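Local coordinates for protein putative leucoanthocyanidin reductase 1 (Vitis vinifera, PDB 3I6I) that acts as a leucoanthocyanidin reductase, an NADPH-dependent Rossmann-fold enzyme of flavonoid metabolism, at residues Asp181-Tyr186 with Ser235-Lys240; Asp253-Ala258 with Ala271-Ile276. All coordinates share one frame; numbering follows the deposited sequence.

Contact 1: Asp181-Tyr186 with Ser235-Lys240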
loop_
_atom_site.group_PDB
_atom_site.type_symbol
_atom_site.label_atom_id
_atom_site.label_comp_id
_atom_site.label_asym_id
_atom_site.label_seq_id
_atom_site.Cartn_x
_atom_site.Cartn_y
_atom_site.Cartn_z
ATOM N N ASP A 181 -14.096 -21.257 10.617
ATOM C CA ASP A 181 -14.705 -21.688 11.870
ATOM C C ASP A 181 -15.668 -20.686 12.494
ATOM O O ASP A 181 -16.818 -21.038 12.752
ATOM C CB ASP A 181 -13.646 -22.143 12.875
ATOM C CG ASP A 181 -12.510 -21.154 13.058
ATOM O OD1 ASP A 181 -12.443 -20.061 12.393
ATOM O OD2 ASP A 181 -11.662 -21.505 13.911
ATOM N N PHE A 182 -15.205 -19.461 12.740
ATOM C CA PHE A 182 -16.068 -18.359 13.221
ATOM C C PHE A 182 -15.458 -17.026 12.836
ATOM O O PHE A 182 -14.251 -16.931 12.559
ATOM C CB PHE A 182 -16.347 -18.440 14.733
ATOM C CG PHE A 182 -15.103 -18.319 15.607
ATOM C CD1 PHE A 182 -14.410 -19.454 16.006
ATOM C CD2 PHE A 182 -14.608 -17.088 15.985
ATOM C CE1 PHE A 182 -13.250 -19.349 16.790
ATOM C CE2 PHE A 182 -13.453 -16.990 16.776
ATOM C CZ PHE A 182 -12.790 -18.136 17.172
ATOM N N PHE A 183 -16.295 -15.990 12.792
ATOM C CA PHE A 183 -15.855 -14.682 12.379
ATOM C C PHE A 183 -15.634 -13.834 13.637
ATOM O O PHE A 183 -16.488 -13.766 14.497
ATOM C CB PHE A 183 -16.929 -13.971 11.530
ATOM C CG PHE A 183 -17.194 -14.577 10.182
ATOM C CD1 PHE A 183 -16.283 -14.424 9.130
ATOM C CD2 PHE A 183 -18.405 -15.206 9.922
ATOM C CE1 PHE A 183 -16.561 -14.936 7.861
ATOM C CE2 PHE A 183 -18.686 -15.753 8.654
ATOM C CZ PHE A 183 -17.765 -15.619 7.619
ATOM N N GLN A 184 -14.492 -13.160 13.694
ATOM C CA GLN A 184 -14.243 -12.118 14.690
ATOM C C GLN A 184 -14.633 -10.760 14.117
ATOM O O GLN A 184 -14.004 -10.263 13.175
ATOM C CB GLN A 184 -12.763 -12.143 15.125
ATOM C CG GLN A 184 -12.429 -13.360 15.832
ATOM C CD GLN A 184 -11.111 -13.282 16.604
ATOM O OE1 GLN A 184 -10.166 -12.595 16.205
ATOM N NE2 GLN A 184 -11.066 -13.980 17.736
ATOM N N ILE A 185 -15.676 -10.174 14.710
ATOM C CA ILE A 185 -16.279 -8.917 14.271
ATOM C C ILE A 185 -15.817 -7.827 15.238
ATOM O O ILE A 185 -16.098 -7.906 16.462
ATOM C CB ILE A 185 -17.847 -9.015 14.290
ATOM C CG1 ILE A 185 -18.383 -10.200 13.443
ATOM C CG2 ILE A 185 -18.511 -7.717 13.836
ATOM C CD1 ILE A 185 -17.945 -10.149 12.007
ATOM N N TYR A 186 -15.119 -6.813 14.698
ATOM C CA TYR A 186 -14.643 -5.678 15.507
ATOM C C TYR A 186 -15.766 -4.724 15.836
ATOM O O TYR A 186 -16.476 -4.214 14.937
ATOM C CB TYR A 186 -13.483 -4.920 14.802
ATOM C CG TYR A 186 -12.431 -5.856 14.346
ATOM C CD1 TYR A 186 -11.726 -6.602 15.267
ATOM C CD2 TYR A 186 -12.163 -6.040 12.996
ATOM C CE1 TYR A 186 -10.770 -7.508 14.871
ATOM C CE2 TYR A 186 -11.199 -6.942 12.572
ATOM C CZ TYR A 186 -10.503 -7.685 13.522
ATOM O OH TYR A 186 -9.538 -8.615 13.154
ATOM N N SER A 235 -20.496 -11.708 5.394
ATOM C CA SER A 235 -21.553 -12.234 4.563
ATOM C C SER A 235 -21.116 -12.612 3.150
ATOM O O SER A 235 -21.598 -13.614 2.620
ATOM C CB SER A 235 -22.743 -11.288 4.546
ATOM O OG SER A 235 -23.257 -11.133 5.862
ATOM N N VAL A 236 -20.211 -11.840 2.543
ATOM C CA VAL A 236 -19.666 -12.213 1.249
ATOM C C VAL A 236 -18.951 -13.561 1.328
ATOM O O VAL A 236 -19.073 -14.399 0.449
ATOM C CB VAL A 236 -18.651 -11.187 0.686
ATOM C CG1 VAL A 236 -18.161 -11.713 -0.656
ATOM C CG2 VAL A 236 -19.278 -9.802 0.549
ATOM N N TRP A 237 -18.207 -13.780 2.400
ATOM C CA TRP A 237 -17.492 -15.044 2.560
ATOM C C TRP A 237 -18.437 -16.221 2.744
ATOM O O TRP A 237 -18.237 -17.281 2.147
ATOM C CB TRP A 237 -16.466 -14.953 3.693
ATOM C CG TRP A 237 -15.651 -16.178 3.842
ATOM C CD1 TRP A 237 -15.581 -16.991 4.945
ATOM C CD2 TRP A 237 -14.789 -16.756 2.860
ATOM N NE1 TRP A 237 -14.747 -18.041 4.703
ATOM C CE2 TRP A 237 -14.220 -17.911 3.439
ATOM C CE3 TRP A 237 -14.439 -16.414 1.550
ATOM C CZ2 TRP A 237 -13.330 -18.734 2.746
ATOM C CZ3 TRP A 237 -13.552 -17.247 0.857
ATOM C CH2 TRP A 237 -13.008 -18.383 1.458
ATOM N N GLU A 238 -19.507 -16.016 3.514
ATOM C CA GLU A 238 -20.523 -17.044 3.737
ATOM C C GLU A 238 -21.183 -17.441 2.427
ATOM O O GLU A 238 -21.426 -18.613 2.192
ATOM C CB GLU A 238 -21.579 -16.545 4.712
ATOM C CG GLU A 238 -21.025 -16.395 6.125
ATOM C CD GLU A 238 -22.045 -15.926 7.140
ATOM O OE1 GLU A 238 -22.899 -15.090 6.795
ATOM O OE2 GLU A 238 -22.000 -16.400 8.299
ATOM N N LYS A 239 -21.446 -16.452 1.561
ATOM C CA LYS A 239 -21.979 -16.753 0.229
ATOM C C LYS A 239 -21.011 -17.673 -0.532
ATOM O O LYS A 239 -21.426 -18.629 -1.167
ATOM C CB LYS A 239 -22.218 -15.457 -0.558
ATOM C CG LYS A 239 -23.637 -14.899 -0.377
ATOM N N LYS A 240 -19.723 -17.381 -0.445
ATOM C CA LYS A 240 -18.697 -18.148 -1.154
ATOM C C LYS A 240 -18.493 -19.559 -0.636
ATOM O O LYS A 240 -18.238 -20.459 -1.426
ATOM C CB LYS A 240 -17.363 -17.396 -1.164
ATOM C CG LYS A 240 -17.326 -16.250 -2.156
ATOM C CD LYS A 240 -17.260 -16.771 -3.589
ATOM C CE LYS A 240 -17.333 -15.658 -4.596
ATOM N NZ LYS A 240 -18.213 -16.028 -5.720
#
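Glu-238 OE2 meets the edge of the Phe-183 ring, lying 3.4 Å from Phe-183 CE2 and close to the ring plane, and the same oxygen also takes a hydrogen bond from the backbone N of Leu-245. The other carboxylate oxygen, OE1, forms a salt bridge with Arg-247, so both oxygens have partners in the loop and strand that follow the helix. Behind the carboxylate the aliphatic part of Glu-238 joins in, with CG 3.5 Å from Phe-183 CE2. CG stands anti to the carbonyl carbon (chi1 -69°) and the chain runs extended beyond it, which carries the carboxylate from the flank of the helix to the phenyl rim; carboxylate and ring planes are 72° apart. Trp-237 comes to the same end of the phenyl ring. Its CD1 is 3.7 Å from Phe-183 CE1, and Phe-183 CZ lies in the indole plane at its edge. The five-membered ring and the phenyl are 5.9 Å apart between centroids with planes at 87°, meeting rim to rim, neither over the other's face. Trp-237 NE1 is hydrogen-bonded to Pro-179 O, which restrains the turn of the indole. Helix 230-241 thus closes on strand 183-186 at the ring of Phe-183, beside parallel strand 247-250. No hydrogen bond links the two segments. The outer carbons of Phe-183 are held by apolar contact, and a carboxylate oxygen faces the weakly positive C-H rim, which is probably mildly favourable.

Contact 2: Asp253-Ala258 with Ala271-Ile276; sequences DDLLAA and AFTHDI
One face of the His-274 imidazole is covered by Leu-256: methyl CD2 stands 3.6 Å from the ring centroid and only 10° off the normal, a CH-pi contact almost centred on the ring. His-274 NE2 is hydrogen-bonded to Glu-252 OE2, one residue ahead of segment 253-258, so a hydrogen bond and a methyl over one face, both from helix 252-260, act on the same imidazole. The ring is brought there by a first torsion that puts CG anti to the backbone N (chi1 177°), swinging it off helix 266-277 toward helix 252-260. Leu-256 CG also approaches the ring, at 3.9 Å from His-274 CD2, so the whole branch point of the leucine leans on the imidazole.

Leu-255, the next residue back, meets both Thr-273 and the backbone of His-274. Its methyls CD1 and CD2 each lie 4.0 Å from Thr-273 CG2, and CD1 also rests 3.9 Å from His-274 CA; the leucine and threonine side chains cross at about a right angle. Thr-273 presents its methyl because the hydroxyl lies beside the backbone N, turned back to its own helix, where OG1 is hydrogen-bonded to the carbonyl O of Val-269. The polar branch is thereby satisfied within the helix, while CG2 is turned toward Leu-255, and Tyr-186 packs on it as well.

The two short segments approach to 8.9 Å between axes and run 150° apart, close to antiparallel. Ala-258 O is also bonded to Ser-267 OG, near the turn that joins them. Consecutive helices 252-260 and 266-277, folded back on each other with Leu-255 and Leu-256 of the first against Thr-273 and His-274 of the second, form an antiparallel helical hairpin, here within the NmrA-like fold.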
loop_
_atom_site.group_PDB
_atom_site.type_symbol
_atom_site.label_atom_id
_atom_site.label_comp_id
_atom_site.label_asym_id
_atom_site.label_seq_id
_atom_site.Cartn_x
_atom_site.Cartn_y
_atom_site.Cartn_z
ATOM N N ASP A 253 -11.577 -2.411 23.299
ATOM C CA ASP A 253 -10.578 -2.564 24.346
ATOM C C ASP A 253 -9.666 -3.772 24.096
ATOM O O ASP A 253 -8.472 -3.725 24.450
ATOM C CB ASP A 253 -11.214 -2.575 25.737
ATOM C CG ASP A 253 -11.315 -1.143 26.352
ATOM O OD1 ASP A 253 -11.112 -0.096 25.644
ATOM O OD2 ASP A 253 -11.583 -1.054 27.548
ATOM N N ASP A 254 -10.216 -4.838 23.500
ATOM C CA ASP A 254 -9.389 -5.972 23.022
ATOM C C ASP A 254 -8.276 -5.481 22.090
ATOM O O ASP A 254 -7.117 -5.815 22.254
ATOM C CB ASP A 254 -10.218 -7.052 22.310
ATOM C CG ASP A 254 -11.228 -7.793 23.240
ATOM O OD1 ASP A 254 -11.004 -7.855 24.478
ATOM O OD2 ASP A 254 -12.241 -8.374 22.707
ATOM N N LEU A 255 -8.637 -4.673 21.110
ATOM C CA LEU A 255 -7.645 -4.186 20.153
ATOM C C LEU A 255 -6.668 -3.222 20.818
ATOM O O LEU A 255 -5.499 -3.270 20.506
ATOM C CB LEU A 255 -8.347 -3.535 18.972
ATOM C CG LEU A 255 -9.233 -4.396 18.088
ATOM C CD1 LEU A 255 -10.060 -3.471 17.086
ATOM C CD2 LEU A 255 -8.379 -5.433 17.316
ATOM N N LEU A 256 -7.138 -2.357 21.712
ATOM C CA LEU A 256 -6.244 -1.438 22.393
ATOM C C LEU A 256 -5.273 -2.206 23.281
ATOM O O LEU A 256 -4.132 -1.834 23.361
ATOM C CB LEU A 256 -7.033 -0.386 23.185
ATOM C CG LEU A 256 -7.822 0.598 22.323
ATOM C CD1 LEU A 256 -8.606 1.562 23.250
ATOM C CD2 LEU A 256 -6.888 1.387 21.390
ATOM N N ALA A 257 -5.740 -3.290 23.924
ATOM C CA ALA A 257 -4.834 -4.109 24.741
ATOM C C ALA A 257 -3.731 -4.666 23.856
ATOM O O ALA A 257 -2.574 -4.673 24.241
ATOM C CB ALA A 257 -5.615 -5.288 25.416
ATOM N N ALA A 258 -4.090 -5.181 22.703
ATOM C CA ALA A 258 -3.132 -5.830 21.795
ATOM C C ALA A 258 -2.110 -4.793 21.310
ATOM O O ALA A 258 -0.881 -5.019 21.342
ATOM C CB ALA A 258 -3.850 -6.454 20.604
ATOM N N ALA A 271 -3.287 -1.667 16.139
ATOM C CA ALA A 271 -3.550 -0.225 16.148
ATOM C C ALA A 271 -4.268 0.219 14.855
ATOM O O ALA A 271 -5.223 0.977 14.896
ATOM C CB ALA A 271 -2.214 0.510 16.308
ATOM N N PHE A 272 -3.824 -0.272 13.704
ATOM C CA PHE A 272 -4.501 0.116 12.439
ATOM C C PHE A 272 -5.903 -0.498 12.304
ATOM O O PHE A 272 -6.803 0.159 11.799
ATOM C CB PHE A 272 -3.666 -0.287 11.247
ATOM C CG PHE A 272 -2.332 0.419 11.150
ATOM C CD1 PHE A 272 -2.135 1.720 11.603
ATOM C CD2 PHE A 272 -1.271 -0.235 10.578
ATOM C CE1 PHE A 272 -0.887 2.327 11.476
ATOM C CE2 PHE A 272 -0.045 0.388 10.429
ATOM C CZ PHE A 272 0.139 1.666 10.889
ATOM N N THR A 273 -6.083 -1.734 12.801
ATOM C CA THR A 273 -7.430 -2.359 12.891
ATOM C C THR A 273 -8.400 -1.484 13.691
ATOM O O THR A 273 -9.561 -1.279 13.305
ATOM C CB THR A 273 -7.341 -3.800 13.490
ATOM O OG1 THR A 273 -6.446 -4.596 12.686
ATOM C CG2 THR A 273 -8.721 -4.507 13.469
ATOM N N HIS A 274 -7.962 -1.009 14.843
ATOM C CA HIS A 274 -8.735 -0.089 15.672
ATOM C C HIS A 274 -9.085 1.191 14.910
ATOM O O HIS A 274 -10.243 1.637 14.887
ATOM C CB HIS A 274 -7.957 0.231 16.936
ATOM C CG HIS A 274 -8.609 1.226 17.829
ATOM N ND1 HIS A 274 -8.265 2.553 17.843
ATOM C CD2 HIS A 274 -9.526 1.065 18.810
ATOM C CE1 HIS A 274 -8.999 3.182 18.749
ATOM N NE2 HIS A 274 -9.781 2.294 19.343
ATOM N N ASP A 275 -8.096 1.784 14.263
ATOM C CA ASP A 275 -8.317 3.024 13.538
ATOM C C ASP A 275 -9.387 2.855 12.445
ATOM O O ASP A 275 -10.257 3.731 12.285
ATOM C CB ASP A 275 -7.004 3.558 12.953
ATOM C CG ASP A 275 -6.977 5.091 12.825
ATOM O OD1 ASP A 275 -7.852 5.855 13.393
ATOM O OD2 ASP A 275 -6.036 5.553 12.132
ATOM N N ILE A 276 -9.282 1.770 11.695
ATOM C CA ILE A 276 -10.200 1.479 10.595
ATOM C C ILE A 276 -11.571 1.125 11.089
ATOM O O ILE A 276 -12.545 1.769 10.674
ATOM C CB ILE A 276 -9.692 0.383 9.688
ATOM C CG1 ILE A 276 -8.325 0.698 9.071
ATOM C CG2 ILE A 276 -10.766 -0.042 8.648
ATOM C CD1 ILE A 276 -7.617 -0.561 8.507
#

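Contacts 1 and 2 have centres about 19 Å apart and follow one another along the chain, yet they touch through Tyr-186 at the end of strand 183-186. Tyr-186 CE2 packs 3.6 Å from Thr-273 CG2, and Tyr-186 CD1 lies 4.0 Å from Leu-255 CD1, so the tyrosine ring reaches both helices of contact 2, while the hydroxyl is hydrogen-bonded to Pro-166 O. The strand therefore lies between helix 230-241, met by Phe-183, and the helical hairpin, met by Tyr-186. Contact 1 lies away from the annotated NADPH site. Contact 2 is closer: the Thr-273 side chain is about 10 Å from bound NADPH and about 11 Å from the side chain of cofactor-binding Ile-162.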